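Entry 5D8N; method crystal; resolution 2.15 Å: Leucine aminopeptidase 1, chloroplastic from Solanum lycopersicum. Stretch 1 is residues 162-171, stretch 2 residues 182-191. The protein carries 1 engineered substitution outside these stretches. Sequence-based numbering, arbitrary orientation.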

# COMPACT_ATOMS: atom_id res chain seq x y z
N ILE A 162 8.83 47.23 1.35
CA ILE A 162 10.20 47.01 0.87
C ILE A 162 11.12 46.63 2.04
O ILE A 162 11.87 45.65 1.95
CB ILE A 162 10.74 48.25 0.16
CG1 ILE A 162 10.10 48.41 -1.22
CG2 ILE A 162 12.26 48.19 0.01
CD1 ILE A 162 10.26 49.81 -1.82
N ALA A 163 11.00 47.37 3.14
CA ALA A 163 11.79 47.11 4.33
C ALA A 163 11.56 45.70 4.83
O ALA A 163 12.50 45.00 5.18
CB ALA A 163 11.46 48.13 5.42
N THR A 164 10.29 45.31 4.92
CA THR A 164 9.90 43.97 5.35
C THR A 164 10.56 42.92 4.46
O THR A 164 11.19 41.97 4.95
CB THR A 164 8.36 43.83 5.30
OG1 THR A 164 7.75 44.71 6.26
CG2 THR A 164 7.95 42.43 5.54
N GLY A 165 10.51 43.13 3.15
CA GLY A 165 11.10 42.15 2.22
C GLY A 165 12.60 42.01 2.41
O GLY A 165 13.16 40.92 2.34
N VAL A 166 13.27 43.13 2.64
CA VAL A 166 14.73 43.10 2.84
C VAL A 166 15.07 42.37 4.15
O VAL A 166 16.00 41.59 4.18
CB VAL A 166 15.33 44.50 2.83
CG1 VAL A 166 16.80 44.46 3.22
CG2 VAL A 166 15.16 45.12 1.45
N VAL A 167 14.36 42.69 5.23
CA VAL A 167 14.67 42.15 6.55
C VAL A 167 14.41 40.65 6.56
O VAL A 167 15.27 39.86 6.90
CB VAL A 167 13.86 42.85 7.67
CG1 VAL A 167 14.05 42.15 9.01
CG2 VAL A 167 14.30 44.29 7.83
N LEU A 168 13.24 40.25 6.06
CA LEU A 168 12.89 38.85 6.08
C LEU A 168 13.71 38.08 5.05
O LEU A 168 14.12 36.97 5.30
CB LEU A 168 11.40 38.67 5.76
CG LEU A 168 10.47 39.27 6.79
CD1 LEU A 168 9.02 38.95 6.38
CD2 LEU A 168 10.81 38.69 8.15
N GLY A 169 14.05 38.72 3.93
CA GLY A 169 14.84 38.09 2.90
C GLY A 169 16.28 37.89 3.31
O GLY A 169 16.92 36.96 2.81
N SER A 170 16.77 38.69 4.26
CA SER A 170 18.15 38.58 4.74
C SER A 170 18.31 37.58 5.87
O SER A 170 19.43 37.27 6.24
CB SER A 170 18.65 39.93 5.27
OG SER A 170 18.66 40.85 4.19
N PHE A 171 17.20 37.11 6.44
CA PHE A 171 17.29 36.19 7.57
C PHE A 171 17.85 34.86 7.11
O PHE A 171 17.39 34.30 6.12
CB PHE A 171 15.91 35.98 8.18
CG PHE A 171 15.85 34.86 9.18
CD1 PHE A 171 16.49 34.97 10.40
CD2 PHE A 171 15.20 33.69 8.86
CE1 PHE A 171 16.37 33.98 11.36
CE2 PHE A 171 15.12 32.68 9.79
CZ PHE A 171 15.66 32.84 11.06
N LYS A 182 28.05 34.74 8.20
CA LYS A 182 27.18 35.78 8.75
C LYS A 182 26.73 36.73 7.63
O LYS A 182 27.51 37.04 6.73
CB LYS A 182 27.93 36.52 9.87
CG LYS A 182 27.19 37.67 10.54
N SER A 183 25.49 37.19 7.68
CA SER A 183 25.00 38.20 6.75
C SER A 183 25.87 39.46 6.74
O SER A 183 26.23 40.02 7.78
CB SER A 183 23.55 38.58 7.05
OG SER A 183 23.09 39.62 6.20
N THR A 184 26.17 39.93 5.53
CA THR A 184 26.97 41.14 5.36
C THR A 184 26.12 42.41 5.44
O THR A 184 26.66 43.52 5.47
CB THR A 184 27.71 41.11 4.01
OG1 THR A 184 26.76 40.95 2.94
CG2 THR A 184 28.71 39.95 4.00
N LEU A 185 24.81 42.27 5.28
CA LEU A 185 23.95 43.44 5.08
C LEU A 185 23.81 44.29 6.35
O LEU A 185 23.48 43.78 7.41
CB LEU A 185 22.56 43.03 4.60
CG LEU A 185 21.66 44.19 4.24
CD1 LEU A 185 22.30 45.05 3.17
CD2 LEU A 185 20.33 43.66 3.75
N GLU A 186 24.19 45.56 6.27
CA GLU A 186 24.23 46.40 7.46
C GLU A 186 23.24 47.54 7.37
O GLU A 186 22.78 48.05 8.39
CB GLU A 186 25.63 46.98 7.65
CG GLU A 186 26.63 45.96 8.16
CD GLU A 186 28.05 46.50 8.24
OE1 GLU A 186 28.28 47.72 8.04
OE2 GLU A 186 28.96 45.67 8.48
N SER A 187 23.00 48.05 6.17
CA SER A 187 22.10 49.19 6.04
C SER A 187 21.26 49.13 4.77
O SER A 187 21.70 48.64 3.75
CB SER A 187 22.86 50.51 6.15
OG SER A 187 23.58 50.83 4.97
N LEU A 188 20.08 49.71 4.85
CA LEU A 188 19.20 49.89 3.70
C LEU A 188 18.73 51.33 3.70
O LEU A 188 18.12 51.79 4.67
CB LEU A 188 17.99 48.96 3.84
CG LEU A 188 16.77 49.28 2.95
CD1 LEU A 188 17.04 49.04 1.48
CD2 LEU A 188 15.58 48.45 3.38
N ASP A 189 18.95 51.99 2.56
CA ASP A 189 18.39 53.31 2.28
C ASP A 189 17.24 53.15 1.31
O ASP A 189 17.39 52.59 0.23
CB ASP A 189 19.47 54.23 1.68
CG ASP A 189 20.60 54.54 2.67
OD1 ASP A 189 20.33 54.56 3.89
OD2 ASP A 189 21.75 54.76 2.23
N ILE A 190 16.06 53.56 1.73
CA ILE A 190 14.92 53.58 0.85
C ILE A 190 14.77 54.97 0.26
O ILE A 190 14.65 55.96 0.99
CB ILE A 190 13.66 53.16 1.63
CG1 ILE A 190 13.86 51.74 2.19
CG2 ILE A 190 12.44 53.20 0.72
CD1 ILE A 190 12.75 51.31 3.12
N LEU A 191 14.72 55.03 -1.06
CA LEU A 191 14.80 56.29 -1.79
C LEU A 191 13.54 56.54 -2.62
O LEU A 191 12.83 55.61 -3.02
CB LEU A 191 16.00 56.28 -2.75
CG LEU A 191 17.36 55.87 -2.18
CD1 LEU A 191 18.43 55.93 -3.27
CD2 LEU A 191 17.75 56.74 -0.99

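From Ile162 the first stretch continues a helix that begins earlier in the chain, and the strand starting at Ser187 runs back along it, nearly antiparallel, with an angle of 159° between their directions. The axes approach to 10.2 Å, a spacing filled by side chains. No hydrogen bond links the two stretches; 319 Å² of surface is buried between them, mostly by apolar groups.

Leu188 covers the most surface. Its CA-to-CB bond points toward the helix, and with chi1 t and chi2 p the side chain brings CD2 to 3.9 Å from Val166 CG2 and 4.1 Å from Ala163 CA. The small side chain of Ala163 points sideways, and the leucine methyl reaches the helix backbone beside it. The CA atoms of Ala163 and Leu188 are 7.9 Å apart.

Val166 is the central residue on the helix side. Val166 CG1 lies 3.7 Å from Leu185 CD2 and also 4.2 Å from Leu188 CD2, so CG1 touches both leucines while CG2 adds to the contact with Leu188, and one valine bridges the strand and the loop preceding it. About one turn earlier in the helix, Ala163 and Ile162 meet Ile190, whose CD1 lies 4.1 Å from Ala163 CB and 4.4 Å from Ile162 CG2. The CA-to-CB bonds of Leu188 and Ile190 both point toward the helix, whereas the intervening Asp189 is out of its reach, as expected from strand alternation.

Leu185 also touches the polar end of the contact, where its CD2 is 3.3 Å from Ser170 OG. This is a close van der Waals approach, since a methyl offers the hydroxyl no hydrogen-bonding partner. Ser170 OG instead donates to Val166 O at 2.8 Å, so the hydroxyl has a hydrogen-bond acceptor within its own stretch. On the facing loop, Leu185 N donates to Ser183 OG at 3.3 Å, a local bond that ties the backbone ahead of the strand.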